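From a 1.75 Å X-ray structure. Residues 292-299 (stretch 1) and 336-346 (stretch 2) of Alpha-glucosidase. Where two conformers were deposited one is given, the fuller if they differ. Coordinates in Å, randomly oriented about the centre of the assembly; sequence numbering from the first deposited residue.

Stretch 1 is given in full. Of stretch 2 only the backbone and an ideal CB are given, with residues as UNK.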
ATOM      1  N   ASN A 292      23.041   0.151 -21.947  0.56 19.19           N
ATOM      2  CA  ASN A 292      22.823   0.065 -20.507  0.56 18.82           C
ATOM      3  C   ASN A 292      21.773  -0.985 -20.175  0.56 18.59           C
ATOM      4  O   ASN A 292      21.937  -1.761 -19.226  0.56 18.68           O
ATOM      5  CB  ASN A 292      22.409   1.427 -19.939  0.56 19.35           C
ATOM      6  CG  ASN A 292      23.580   2.383 -19.782  0.56 21.39           C
ATOM      7  OD1 ASN A 292      24.738   1.968 -19.754  0.56 24.30           O
ATOM      8  ND2 ASN A 292      23.277   3.672 -19.662  0.56 21.52           N
ATOM      9  N   THR A 293      20.686  -1.027 -20.947  1.00 18.42           N
ATOM     10  CA  THR A 293      19.622  -1.980 -20.654  1.00 19.24           C
ATOM     11  C   THR A 293      20.120  -3.411 -20.801  1.00 18.96           C
ATOM     12  O   THR A 293      19.816  -4.269 -19.962  1.00 20.67           O
ATOM     13  CB  THR A 293      18.415  -1.723 -21.557  1.00 19.40           C
ATOM     14  OG1 THR A 293      17.940  -0.386 -21.348  1.00 18.84           O
ATOM     15  CG2 THR A 293      17.294  -2.695 -21.240  1.00 17.43           C
ATOM     16  N   LYS A 294      20.914  -3.681 -21.843  1.00 19.00           N
ATOM     17  CA  LYS A 294      21.467  -5.021 -22.018  1.00 19.56           C
ATOM     18  C   LYS A 294      22.398  -5.389 -20.872  1.00 20.81           C
ATOM     19  O   LYS A 294      22.440  -6.548 -20.441  1.00 21.54           O
ATOM     20  CB  LYS A 294      22.209  -5.119 -23.350  1.00 23.01           C
ATOM     21  CG  LYS A 294      21.308  -5.144 -24.575  1.00 25.54           C
ATOM     22  CD  LYS A 294      22.120  -5.360 -25.850  1.00 30.68           C
ATOM     23  CE  LYS A 294      21.206  -5.628 -27.038  1.00 39.33           C
ATOM     24  NZ  LYS A 294      21.950  -5.875 -28.315  1.00 43.23           N
ATOM     25  N   TYR A 295      23.164  -4.416 -20.374  1.00 20.23           N
ATOM     26  CA  TYR A 295      24.038  -4.673 -19.238  1.00 21.37           C
ATOM     27  C   TYR A 295      23.228  -5.059 -18.005  1.00 20.50           C
ATOM     28  O   TYR A 295      23.585  -6.004 -17.289  1.00 19.82           O
ATOM     29  CB  TYR A 295      24.908  -3.444 -18.973  1.00 22.06           C
ATOM     30  CG  TYR A 295      25.565  -3.396 -17.611  1.00 26.39           C
ATOM     31  CD1 TYR A 295      26.768  -4.049 -17.368  1.00 27.23           C
ATOM     32  CD2 TYR A 295      24.996  -2.665 -16.575  1.00 30.53           C
ATOM     33  CE1 TYR A 295      27.375  -3.993 -16.122  1.00 30.42           C
ATOM     34  CE2 TYR A 295      25.587  -2.602 -15.330  1.00 34.04           C
ATOM     35  CZ  TYR A 295      26.776  -3.267 -15.103  1.00 35.79           C
ATOM     36  OH  TYR A 295      27.358  -3.190 -13.852  1.00 37.55           O
ATOM     37  N   TYR A 296      22.123  -4.354 -17.750  1.00 17.42           N
ATOM     38  CA  TYR A 296      21.269  -4.714 -16.618  1.00 16.69           C
ATOM     39  C   TYR A 296      20.609  -6.075 -16.829  1.00 19.38           C
ATOM     40  O   TYR A 296      20.478  -6.859 -15.880  1.00 17.16           O
ATOM     41  CB  TYR A 296      20.211  -3.631 -16.387  1.00 16.05           C
ATOM     42  CG  TYR A 296      20.676  -2.489 -15.503  1.00 16.73           C
ATOM     43  CD1 TYR A 296      21.628  -1.578 -15.949  1.00 15.96           C
ATOM     44  CD2 TYR A 296      20.154  -2.321 -14.222  1.00 18.67           C
ATOM     45  CE1 TYR A 296      22.048  -0.536 -15.141  1.00 15.62           C
ATOM     46  CE2 TYR A 296      20.571  -1.277 -13.406  1.00 16.97           C
ATOM     47  CZ  TYR A 296      21.517  -0.392 -13.873  1.00 18.68           C
ATOM     48  OH  TYR A 296      21.937   0.643 -13.070  1.00 18.27           O
ATOM     49  N   MET A 297      20.185  -6.378 -18.061  1.00 18.68           N
ATOM     50  CA  MET A 297      19.566  -7.676 -18.316  1.00 18.10           C
ATOM     51  C   MET A 297      20.549  -8.811 -18.090  1.00 20.31           C
ATOM     52  O   MET A 297      20.176  -9.863 -17.555  1.00 20.13           O
ATOM     53  CB  MET A 297      19.008  -7.734 -19.738  1.00 19.09           C
ATOM     54  CG  MET A 297      17.698  -6.981 -19.885  1.00 23.23           C
ATOM     55  SD  MET A 297      17.308  -6.658 -21.616  1.00 27.12           S
ATOM     56  CE  MET A 297      15.800  -7.523 -21.791  1.00 38.26           C
ATOM     57  N   ASP A 298      21.808  -8.621 -18.498  1.00 21.02           N
ATOM     58  CA  ASP A 298      22.836  -9.627 -18.237  1.00 23.06           C
ATOM     59  C   ASP A 298      22.979  -9.871 -16.743  1.00 21.36           C
ATOM     60  O   ASP A 298      23.052 -11.017 -16.292  1.00 21.51           O
ATOM     61  CB  ASP A 298      24.179  -9.192 -18.829  1.00 22.55           C
ATOM     62  CG  ASP A 298      24.195  -9.222 -20.347  1.00 29.63           C
ATOM     63  OD1 ASP A 298      23.391  -9.969 -20.949  1.00 30.32           O
ATOM     64  OD2 ASP A 298      25.034  -8.505 -20.942  1.00 32.47           O
ATOM     65  N   PHE A 299      23.029  -8.792 -15.962  1.00 19.13           N
ATOM     66  CA  PHE A 299      23.125  -8.918 -14.512  1.00 20.32           C
ATOM     67  C   PHE A 299      21.907  -9.637 -13.950  1.00 19.43           C
ATOM     68  O   PHE A 299      22.036 -10.552 -13.127  1.00 20.67           O
ATOM     69  CB  PHE A 299      23.277  -7.525 -13.888  1.00 18.20           C
ATOM     70  CG  PHE A 299      23.427  -7.532 -12.387  1.00 19.17           C
ATOM     71  CD1 PHE A 299      24.683  -7.612 -11.804  1.00 19.16           C
ATOM     72  CD2 PHE A 299      22.311  -7.437 -11.559  1.00 19.31           C
ATOM     73  CE1 PHE A 299      24.825  -7.610 -10.427  1.00 18.35           C
ATOM     74  CE2 PHE A 299      22.447  -7.439 -10.181  1.00 19.06           C
ATOM     75  CZ  PHE A 299      23.711  -7.523  -9.613  1.00 19.56           C
ATOM     76  N   UNK A 336      18.297   6.340 -28.838  1.00 22.19           N
ATOM     77  CA  UNK A 336      19.307   5.455 -28.278  1.00 22.72           C
ATOM     78  C   UNK A 336      18.695   4.303 -27.497  1.00 24.03           C
ATOM     79  O   UNK A 336      19.423   3.570 -26.820  1.00 25.51           O
ATOM     80  CB  UNK A 336      20.254   6.247 -27.374  1.00 22.72           C
ATOM     81  N   UNK A 337      17.382   4.108 -27.603  1.00 22.68           N
ATOM     82  CA  UNK A 337      16.681   3.012 -26.937  1.00 19.82           C
ATOM     83  C   UNK A 337      15.992   2.180 -28.017  1.00 23.36           C
ATOM     84  O   UNK A 337      14.931   2.563 -28.520  1.00 25.47           O
ATOM     85  CB  UNK A 337      15.675   3.531 -25.908  1.00 19.82           C
ATOM     86  N   UNK A 338      16.586   1.039 -28.363  1.00 21.81           N
ATOM     87  CA  UNK A 338      16.135   0.202 -29.482  1.00 24.58           C
ATOM     88  C   UNK A 338      15.214  -0.876 -28.918  1.00 25.35           C
ATOM     89  O   UNK A 338      15.671  -1.938 -28.489  1.00 24.49           O
ATOM     90  CB  UNK A 338      17.315  -0.419 -30.232  1.00 24.58           C
ATOM     91  N   UNK A 339      13.903  -0.628 -28.959  0.62 26.76           N
ATOM     92  CA  UNK A 339      12.990  -1.511 -28.236  0.62 25.81           C
ATOM     93  C   UNK A 339      12.841  -2.861 -28.942  0.62 26.69           C
ATOM     94  O   UNK A 339      12.579  -3.880 -28.291  0.62 27.10           O
ATOM     95  CB  UNK A 339      11.621  -0.845 -28.085  0.62 25.81           C
ATOM     96  N   UNK A 340      13.023  -2.907 -30.267  1.00 26.28           N
ATOM     97  CA  UNK A 340      12.985  -4.184 -30.970  1.00 28.57           C
ATOM     98  C   UNK A 340      14.197  -5.034 -30.628  1.00 30.20           C
ATOM     99  O   UNK A 340      14.073  -6.245 -30.410  1.00 33.15           O
ATOM    100  CB  UNK A 340      12.911  -3.960 -32.482  1.00 28.57           C
ATOM    101  N   UNK A 341      15.376  -4.411 -30.561  1.00 26.51           N
ATOM    102  CA  UNK A 341      16.574  -5.128 -30.143  1.00 26.71           C
ATOM    103  C   UNK A 341      16.436  -5.641 -28.714  1.00 27.10           C
ATOM    104  O   UNK A 341      16.809  -6.781 -28.415  1.00 29.47           O
ATOM    105  CB  UNK A 341      17.803  -4.225 -30.263  1.00 26.71           C
ATOM    106  N   UNK A 342      15.890  -4.816 -27.818  1.00 26.12           N
ATOM    107  CA  UNK A 342      15.744  -5.239 -26.430  1.00 22.98           C
ATOM    108  C   UNK A 342      14.660  -6.300 -26.277  1.00 23.79           C
ATOM    109  O   UNK A 342      14.751  -7.155 -25.384  1.00 22.71           O
ATOM    110  CB  UNK A 342      15.425  -4.035 -25.542  1.00 22.98           C
ATOM    111  N   UNK A 343      13.634  -6.264 -27.131  1.00 24.08           N
ATOM    112  CA  UNK A 343      12.648  -7.340 -27.158  1.00 26.09           C
ATOM    113  C   UNK A 343      13.310  -8.671 -27.493  1.00 26.13           C
ATOM    114  O   UNK A 343      13.053  -9.687 -26.837  1.00 26.93           O
ATOM    115  CB  UNK A 343      11.543  -7.029 -28.170  1.00 26.09           C
ATOM    116  N   UNK A 344      14.168  -8.681 -28.518  1.00 26.02           N
ATOM    117  CA  UNK A 344      14.906  -9.898 -28.846  1.00 29.33           C
ATOM    118  C   UNK A 344      15.819 -10.302 -27.700  1.00 28.31           C
ATOM    119  O   UNK A 344      15.920 -11.488 -27.364  1.00 28.14           O
ATOM    120  CB  UNK A 344      15.722  -9.703 -30.126  1.00 29.33           C
ATOM    121  N   UNK A 345      16.495  -9.329 -27.090  1.00 26.49           N
ATOM    122  CA  UNK A 345      17.397  -9.650 -25.992  1.00 27.58           C
ATOM    123  C   UNK A 345      16.637 -10.195 -24.786  1.00 28.32           C
ATOM    124  O   UNK A 345      17.169 -11.043 -24.059  1.00 28.05           O
ATOM    125  CB  UNK A 345      18.201  -8.412 -25.590  1.00 27.58           C
ATOM    126  N   UNK A 346      15.402  -9.727 -24.565  0.55 27.02           N
ATOM    127  CA  UNK A 346      14.581 -10.261 -23.481  0.55 27.29           C
ATOM    128  C   UNK A 346      14.321 -11.747 -23.671  0.55 29.68           C
ATOM    129  O   UNK A 346      14.387 -12.527 -22.713  0.55 29.84           O
ATOM    130  CB  UNK A 346      13.254  -9.504 -23.392  0.55 27.29           C
TER

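Stretch 1 is helical throughout, and the helix of stretch 2, from 339 to 346, runs beside it at 11° between N-to-C directions, with axes 10.7 Å apart at closest approach. Thr293, Lys294 and Met297 point toward the partner.

Position 336, with nothing of stretch 1 near its ideal CB, could take many residues; it is Asp336.

At 337 the backbone is extended (-121/102) and CA-to-CB points sideways, its ideal CB beyond 5.5 Å of stretch 1. Only a long side chain could reach across, aromatic or aliphatic. It is Phe337, chi1 t, and its ring edge meets the hydroxyl of Thr293, CE2 lying 3.5 Å from OG1.

Position 338 precedes the helix and is out of reach, so capping sets the preference: Asp, Asn, Ser or Thr. Asp338 OD1 accepts from the N of 341 at 3.1 Å, tying down a free amide of the first turn.

Positions 339 and 340 look into space empty of stretch 1 and suit most helix formers; they are Ile339 and Ala340.

At 341 CB points sideways, its ideal position 4.9 Å from Lys294 NZ. A small residue would do, as might an acid. Ala341 offers its backbone instead: its O accepts from a water at 2.8 Å, and Lys294 NZ donates to that water through a weak hydrogen bond of 3.5 Å.

At 342 CB also points sideways, but its ideal CB is 4.9 Å from Thr293 CG2 and 5.1 Å from Met297 SD, with the Lys294 aliphatic chain beyond. Leu, Met or Ile could fill this apolar gap. Leu342 (m, t) brings CD2 to 3.7 Å from Thr293 CG2 and 3.8 Å from Lys294 CG.

Position 343 points away and suits any helix former; it is Thr343, whose OG1 turns back to Ile339 O at 2.7 Å. Position 344 points sideways with nothing of stretch 1 near, so a polar residue serves; the end of Lys344 leads away.

Position 345 points toward stretch 1, its ideal CB 4.3 Å from Lys294 CE and 4.4 Å from Met297 SD, with the Asp298 carboxylate farther along. A long side chain with a polar tip fits: Tyr, Lys, Arg or Gln. Tyr345 lays one ring face under Lys294 CG, a CH-pi contact 4.0 Å from the centroid, sets its edge against Met297 SD, and donates from OH to Asp298 OD1 at 2.6 Å.

At 346 the ideal CB is already 3.6 Å from Met297 CE, favouring Ala, Ser or another small residue. Ser346 lets Met297 CE come within 3.4 Å of its CA, while its OG donates to Thr343 O at 2.6 Å.

Stretch 2, residues 336-346: DFDIAALTKYS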
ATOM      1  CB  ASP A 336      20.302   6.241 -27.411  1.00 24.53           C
ATOM      2  CG  ASP A 336      19.632   7.035 -26.300  1.00 27.18           C
ATOM      3  OD1 ASP A 336      18.384   7.113 -26.274  1.00 26.12           O
ATOM      4  OD2 ASP A 336      20.367   7.589 -25.452  1.00 24.91           O
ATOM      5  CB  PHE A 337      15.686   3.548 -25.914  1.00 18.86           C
ATOM      6  CG  PHE A 337      15.095   2.490 -25.032  1.00 21.20           C
ATOM      7  CD1 PHE A 337      13.843   1.970 -25.295  1.00 21.36           C
ATOM      8  CD2 PHE A 337      15.796   2.014 -23.936  1.00 20.85           C
ATOM      9  CE1 PHE A 337      13.294   0.995 -24.471  1.00 20.39           C
ATOM     10  CE2 PHE A 337      15.252   1.045 -23.108  1.00 19.11           C
ATOM     11  CZ  PHE A 337      14.001   0.536 -23.377  1.00 19.45           C
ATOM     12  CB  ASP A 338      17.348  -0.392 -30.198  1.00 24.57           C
ATOM     13  CG  ASP A 338      16.987  -1.153 -31.465  1.00 29.72           C
ATOM     14  OD1 ASP A 338      15.824  -1.576 -31.627  1.00 30.09           O
ATOM     15  OD2 ASP A 338      17.894  -1.347 -32.298  1.00 32.43           O
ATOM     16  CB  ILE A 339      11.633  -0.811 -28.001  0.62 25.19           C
ATOM     17  CG1 ILE A 339      10.867  -1.507 -26.866  0.62 25.09           C
ATOM     18  CG2 ILE A 339      10.802  -0.764 -29.277  0.62 24.20           C
ATOM     19  CD1 ILE A 339       9.627  -0.767 -26.374  0.62 24.49           C
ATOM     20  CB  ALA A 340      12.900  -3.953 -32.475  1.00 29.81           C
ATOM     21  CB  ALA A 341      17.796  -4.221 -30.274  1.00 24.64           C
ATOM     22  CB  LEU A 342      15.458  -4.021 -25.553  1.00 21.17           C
ATOM     23  CG  LEU A 342      16.628  -3.039 -25.529  1.00 23.55           C
ATOM     24  CD1 LEU A 342      16.214  -1.711 -24.911  1.00 22.48           C
ATOM     25  CD2 LEU A 342      17.798  -3.637 -24.767  1.00 23.56           C
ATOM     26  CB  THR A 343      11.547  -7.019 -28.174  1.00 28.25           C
ATOM     27  OG1 THR A 343      10.855  -5.836 -27.764  1.00 26.80           O
ATOM     28  CG2 THR A 343      10.555  -8.170 -28.279  1.00 28.19           C
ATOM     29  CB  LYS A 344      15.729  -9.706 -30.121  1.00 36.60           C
ATOM     30  CG  LYS A 344      14.919  -9.335 -31.344  1.00 45.96           C
ATOM     31  CD  LYS A 344      15.809  -9.218 -32.578  0.94 52.01           C
ATOM     32  CE  LYS A 344      15.807 -10.501 -33.381  0.96 56.98           C
ATOM     33  NZ  LYS A 344      14.466 -10.741 -33.987  0.74 58.75           N
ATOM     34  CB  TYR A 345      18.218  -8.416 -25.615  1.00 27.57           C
ATOM     35  CG  TYR A 345      19.575  -8.756 -25.048  1.00 29.93           C
ATOM     36  CD1 TYR A 345      20.534  -9.394 -25.830  1.00 32.84           C
ATOM     37  CD2 TYR A 345      19.899  -8.446 -23.734  1.00 28.58           C
ATOM     38  CE1 TYR A 345      21.778  -9.711 -25.320  1.00 31.83           C
ATOM     39  CE2 TYR A 345      21.145  -8.757 -23.216  1.00 27.75           C
ATOM     40  CZ  TYR A 345      22.080  -9.388 -24.014  1.00 30.29           C
ATOM     41  OH  TYR A 345      23.317  -9.701 -23.498  1.00 29.53           O
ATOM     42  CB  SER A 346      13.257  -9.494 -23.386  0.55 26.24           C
ATOM     43  OG  SER A 346      12.314  -9.932 -24.362  0.55 27.06           O
TER
HETATM   44  O   HOH W   1      19.229  -7.704 -29.528  1.00 31.58           O
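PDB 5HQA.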